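Local atomic coordinates of acetyl-CoA acetyltransferase (Mycobacterium smegmatis, PDB entry 4EGV), a protein that probably has acyltransferase activity, as a monomeric thiolase-like protein with the thiolase fold and an additional C-terminal domain. Residues A[221-235]-A[366-378]. Sequence-based numbering, arbitrary orientation.
Sequences FAPFSKVAAKNPYSS and GLTLTGGLPFFGG
Within this thiolase fold, a knob-into-hole contact joins the last turns of helix 210-230 to the short helix 373-376: the Phe375 side chain sits among Phe221, Phe224, Ser225 and Ala228. Its ring lies with one face over Ser225 CB, 3.5 Å from the ring centroid, and turns an edge toward the Phe221 ring in an offset edge-to-face pair, planes at 75°. Ser225 suits this place because its CB packs on the ring while OG donates to Ala222 O and accepts from Arg240 N. Small Ala228 and Gly371, the latter at positive phi, let their CA atoms close to 3.7 Å. In Thr368, chi1 of -171° turns OG1 back to its own loop, accepting from Gly371 N at 3.0 Å in an ST motif, and sets CG2 over a face of Phe224. The Asn231 amide serves twice: ND2 donates to a lone pair of Thr370 O (2.8 Å, 166°), and OD1 accepts from Tyr233 N in an Asx turn. Phe376 has Ser234 OG at its ring edge and Tyr233 CB 3.8 Å from CE1; its O accepts from Ser235 N. Aromatic rings thus pack against both helix and turn, and two hydrogen bonds tie 231-235 to carbonyls before and at the end of helix 373-376.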
loop_
_atom_site.group_PDB
_atom_site.type_symbol
_atom_site.label_atom_id
_atom_site.label_comp_id
_atom_site.label_asym_id
_atom_site.label_seq_id
_atom_site.Cartn_x
_atom_site.Cartn_y
_atom_site.Cartn_z
ATOM N N PHE A 221 11.227 -9.454 5.233
ATOM C CA PHE A 221 11.783 -8.265 4.570
ATOM C C PHE A 221 13.135 -8.378 3.876
ATOM O O PHE A 221 13.434 -7.547 2.996
ATOM C CB PHE A 221 11.817 -7.074 5.526
ATOM C CG PHE A 221 10.620 -6.166 5.429
ATOM C CD1 PHE A 221 9.392 -6.636 4.985
ATOM C CD2 PHE A 221 10.714 -4.846 5.837
ATOM C CE1 PHE A 221 8.303 -5.796 4.918
ATOM C CE2 PHE A 221 9.607 -4.014 5.793
ATOM C CZ PHE A 221 8.411 -4.489 5.316
ATOM N N ALA A 222 13.947 -9.367 4.264
ATOM C CA ALA A 222 15.291 -9.519 3.672
ATOM C C ALA A 222 15.246 -9.845 2.174
ATOM O O ALA A 222 15.985 -9.227 1.391
ATOM C CB ALA A 222 16.148 -10.497 4.443
ATOM N N PRO A 223 14.364 -10.791 1.764
ATOM C CA PRO A 223 14.149 -11.049 0.345
ATOM C C PRO A 223 13.676 -9.820 -0.454
ATOM O O PRO A 223 14.018 -9.689 -1.623
ATOM C CB PRO A 223 13.055 -12.123 0.348
ATOM C CG PRO A 223 13.132 -12.753 1.643
ATOM C CD PRO A 223 13.635 -11.764 2.603
ATOM N N PHE A 224 12.886 -8.957 0.181
ATOM C CA PHE A 224 12.566 -7.614 -0.339
ATOM C C PHE A 224 13.784 -6.727 -0.683
ATOM O O PHE A 224 13.885 -6.230 -1.803
ATOM C CB PHE A 224 11.654 -6.880 0.634
ATOM C CG PHE A 224 10.248 -7.320 0.572
ATOM C CD1 PHE A 224 9.255 -6.444 0.183
ATOM C CD2 PHE A 224 9.902 -8.604 0.884
ATOM C CE1 PHE A 224 7.929 -6.857 0.111
ATOM C CE2 PHE A 224 8.589 -9.020 0.802
ATOM C CZ PHE A 224 7.608 -8.155 0.430
ATOM N N SER A 225 14.702 -6.557 0.265
ATOM C CA SER A 225 15.831 -5.672 0.051
ATOM C C SER A 225 16.811 -6.226 -0.953
ATOM O O SER A 225 17.552 -5.468 -1.565
ATOM C CB SER A 225 16.525 -5.233 1.357
ATOM O OG SER A 225 17.238 -6.273 1.971
ATOM N N LYS A 226 16.786 -7.542 -1.158
ATOM C CA LYS A 226 17.607 -8.147 -2.182
ATOM C C LYS A 226 17.124 -7.798 -3.583
ATOM O O LYS A 226 17.917 -7.386 -4.433
ATOM C CB LYS A 226 17.660 -9.650 -2.010
ATOM C CG LYS A 226 18.518 -10.292 -3.086
ATOM C CD LYS A 226 18.973 -11.728 -2.796
ATOM C CE LYS A 226 18.073 -12.762 -3.490
ATOM N NZ LYS A 226 16.905 -13.078 -2.651
ATOM N N VAL A 227 15.824 -7.971 -3.822
ATOM C CA VAL A 227 15.189 -7.546 -5.059
ATOM C C VAL A 227 15.399 -6.045 -5.272
ATOM O O VAL A 227 15.629 -5.604 -6.367
ATOM C CB VAL A 227 13.674 -7.909 -5.057
ATOM C CG1 VAL A 227 12.889 -7.159 -6.145
ATOM C CG2 VAL A 227 13.478 -9.407 -5.184
ATOM N N ALA A 228 15.335 -5.275 -4.203
ATOM C CA ALA A 228 15.477 -3.859 -4.279
ATOM C C ALA A 228 16.846 -3.443 -4.739
ATOM O O ALA A 228 16.967 -2.455 -5.446
ATOM C CB ALA A 228 15.141 -3.224 -2.964
ATOM N N ALA A 229 17.874 -4.195 -4.359
ATOM C CA ALA A 229 19.258 -3.801 -4.650
ATOM C C ALA A 229 19.627 -3.984 -6.126
ATOM O O ALA A 229 20.481 -3.266 -6.657
ATOM C CB ALA A 229 20.240 -4.511 -3.745
ATOM N N LYS A 230 18.948 -4.915 -6.787
ATOM C CA LYS A 230 19.165 -5.183 -8.209
ATOM C C LYS A 230 18.238 -4.393 -9.117
ATOM O O LYS A 230 18.360 -4.448 -10.334
ATOM C CB LYS A 230 19.008 -6.671 -8.503
ATOM C CG LYS A 230 20.108 -7.556 -7.923
ATOM C CD LYS A 230 19.632 -9.022 -7.929
ATOM C CE LYS A 230 20.584 -9.882 -7.114
ATOM N NZ LYS A 230 19.958 -11.109 -6.529
ATOM N N ASN A 231 17.304 -3.667 -8.523
ATOM C CA ASN A 231 16.435 -2.781 -9.264
ATOM C C ASN A 231 17.147 -1.433 -9.473
ATOM O O ASN A 231 17.468 -0.753 -8.504
ATOM C CB ASN A 231 15.109 -2.636 -8.506
ATOM C CG ASN A 231 14.056 -1.828 -9.264
ATOM O OD1 ASN A 231 14.340 -1.154 -10.229
ATOM N ND2 ASN A 231 12.833 -1.903 -8.803
ATOM N N PRO A 232 17.426 -1.061 -10.746
ATOM C CA PRO A 232 18.090 0.234 -11.047
ATOM C C PRO A 232 17.270 1.462 -10.594
ATOM O O PRO A 232 17.817 2.502 -10.280
ATOM C CB PRO A 232 18.240 0.227 -12.568
ATOM C CG PRO A 232 17.824 -1.162 -13.042
ATOM C CD PRO A 232 17.076 -1.825 -11.966
ATOM N N TYR A 233 15.962 1.315 -10.536
ATOM C CA TYR A 233 15.099 2.392 -10.155
ATOM C C TYR A 233 15.091 2.638 -8.672
ATOM O O TYR A 233 14.563 3.639 -8.234
ATOM C CB TYR A 233 13.697 2.126 -10.650
ATOM C CG TYR A 233 13.547 2.281 -12.136
ATOM C CD1 TYR A 233 13.615 3.540 -12.733
ATOM C CD2 TYR A 233 13.321 1.175 -12.957
ATOM C CE1 TYR A 233 13.465 3.696 -14.082
ATOM C CE2 TYR A 233 13.161 1.337 -14.342
ATOM C CZ TYR A 233 13.239 2.608 -14.872
ATOM O OH TYR A 233 13.112 2.823 -16.181
ATOM N N SER A 234 15.686 1.727 -7.903
ATOM C CA SER A 234 15.874 1.924 -6.463
ATOM C C SER A 234 16.827 3.070 -6.192
ATOM O O SER A 234 17.858 3.218 -6.846
ATOM C CB SER A 234 16.440 0.698 -5.803
ATOM O OG SER A 234 15.508 -0.324 -5.801
ATOM N N SER A 235 16.485 3.878 -5.208
ATOM C CA SER A 235 17.328 4.978 -4.880
ATOM C C SER A 235 18.169 4.544 -3.701
ATOM O O SER A 235 17.615 4.104 -2.676
ATOM C CB SER A 235 16.485 6.197 -4.546
ATOM O OG SER A 235 17.316 7.270 -4.149
ATOM N N GLY A 366 8.007 -14.918 -5.028
ATOM C CA GLY A 366 8.399 -13.641 -4.480
ATOM C C GLY A 366 7.176 -12.816 -4.153
ATOM O O GLY A 366 6.144 -12.952 -4.782
ATOM N N LEU A 367 7.272 -11.934 -3.183
ATOM C CA LEU A 367 6.135 -11.039 -2.875
ATOM C C LEU A 367 6.288 -9.596 -3.379
ATOM O O LEU A 367 5.420 -8.778 -3.177
ATOM C CB LEU A 367 5.821 -11.057 -1.378
ATOM C CG LEU A 367 5.687 -12.454 -0.781
ATOM C CD1 LEU A 367 5.685 -12.342 0.711
ATOM C CD2 LEU A 367 4.413 -13.112 -1.284
ATOM N N THR A 368 7.386 -9.312 -4.065
ATOM C CA THR A 368 7.638 -7.980 -4.611
ATOM C C THR A 368 8.284 -8.007 -5.993
ATOM O O THR A 368 9.025 -8.895 -6.348
ATOM C CB THR A 368 8.468 -7.099 -3.629
ATOM O OG1 THR A 368 8.497 -5.763 -4.107
ATOM C CG2 THR A 368 9.901 -7.629 -3.465
ATOM N N LEU A 369 7.957 -7.024 -6.781
ATOM C CA LEU A 369 8.549 -6.898 -8.065
ATOM C C LEU A 369 9.526 -5.737 -8.078
ATOM O O LEU A 369 10.367 -5.637 -8.925
ATOM C CB LEU A 369 7.449 -6.624 -9.068
ATOM C CG LEU A 369 6.626 -7.814 -9.476
ATOM C CD1 LEU A 369 5.444 -7.338 -10.316
ATOM C CD2 LEU A 369 7.511 -8.757 -10.247
ATOM N N THR A 370 9.376 -4.860 -7.110
ATOM C CA THR A 370 10.051 -3.606 -7.080
ATOM C C THR A 370 11.199 -3.636 -6.064
ATOM O O THR A 370 12.287 -3.122 -6.295
ATOM C CB THR A 370 9.017 -2.532 -6.725
ATOM O OG1 THR A 370 8.210 -2.256 -7.865
ATOM C CG2 THR A 370 9.676 -1.299 -6.344
ATOM N N GLY A 371 10.932 -4.247 -4.955
ATOM C CA GLY A 371 11.859 -4.225 -3.884
ATOM C C GLY A 371 11.192 -3.726 -2.651
ATOM O O GLY A 371 11.702 -3.898 -1.607
ATOM N N GLY A 372 10.049 -3.076 -2.790
ATOM C CA GLY A 372 9.285 -2.616 -1.656
ATOM C C GLY A 372 9.722 -1.327 -1.044
ATOM O O GLY A 372 10.693 -0.780 -1.447
ATOM N N LEU A 373 8.988 -0.866 -0.047
ATOM C CA LEU A 373 9.002 0.518 0.365
ATOM C C LEU A 373 10.173 1.033 1.167
ATOM O O LEU A 373 10.831 1.966 0.771
ATOM C CB LEU A 373 7.695 0.943 0.989
ATOM C CG LEU A 373 6.933 1.881 0.089
ATOM C CD1 LEU A 373 5.642 2.132 0.599
ATOM C CD2 LEU A 373 7.637 3.140 -0.163
ATOM N N PRO A 374 10.467 0.457 2.294
ATOM C CA PRO A 374 11.637 0.979 2.927
ATOM C C PRO A 374 12.699 1.063 1.840
ATOM O O PRO A 374 13.245 2.130 1.623
ATOM C CB PRO A 374 11.964 -0.076 3.964
ATOM C CG PRO A 374 10.813 -0.805 4.098
ATOM C CD PRO A 374 10.124 -0.843 2.853
ATOM N N PHE A 375 12.948 -0.053 1.161
ATOM C CA PHE A 375 14.157 -0.290 0.410
ATOM C C PHE A 375 14.219 0.362 -0.940
ATOM O O PHE A 375 15.219 0.818 -1.337
ATOM C CB PHE A 375 14.431 -1.792 0.292
ATOM C CG PHE A 375 14.189 -2.560 1.535
ATOM C CD1 PHE A 375 15.054 -2.496 2.579
ATOM C CD2 PHE A 375 13.075 -3.328 1.679
ATOM C CE1 PHE A 375 14.788 -3.189 3.720
ATOM C CE2 PHE A 375 12.845 -3.998 2.795
ATOM C CZ PHE A 375 13.692 -3.940 3.810
ATOM N N PHE A 376 13.117 0.364 -1.637
ATOM C CA PHE A 376 12.983 0.943 -2.963
ATOM C C PHE A 376 13.137 2.462 -2.948
ATOM O O PHE A 376 13.681 3.026 -3.884
ATOM C CB PHE A 376 11.659 0.524 -3.631
ATOM C CG PHE A 376 11.443 1.122 -5.019
ATOM C CD1 PHE A 376 12.232 0.742 -6.101
ATOM C CD2 PHE A 376 10.429 2.050 -5.248
ATOM C CE1 PHE A 376 12.021 1.273 -7.373
ATOM C CE2 PHE A 376 10.214 2.591 -6.520
ATOM C CZ PHE A 376 11.030 2.216 -7.572
ATOM N N GLY A 377 12.664 3.092 -1.872
ATOM C CA GLY A 377 12.681 4.531 -1.702
ATOM C C GLY A 377 11.321 5.129 -1.932
ATOM O O GLY A 377 10.558 4.663 -2.791
ATOM N N GLY A 378 11.005 6.160 -1.161
ATOM C CA GLY A 378 9.750 6.869 -1.343
ATOM C C GLY A 378 8.943 6.960 -0.077
ATOM O O GLY A 378 9.179 6.218 0.845
#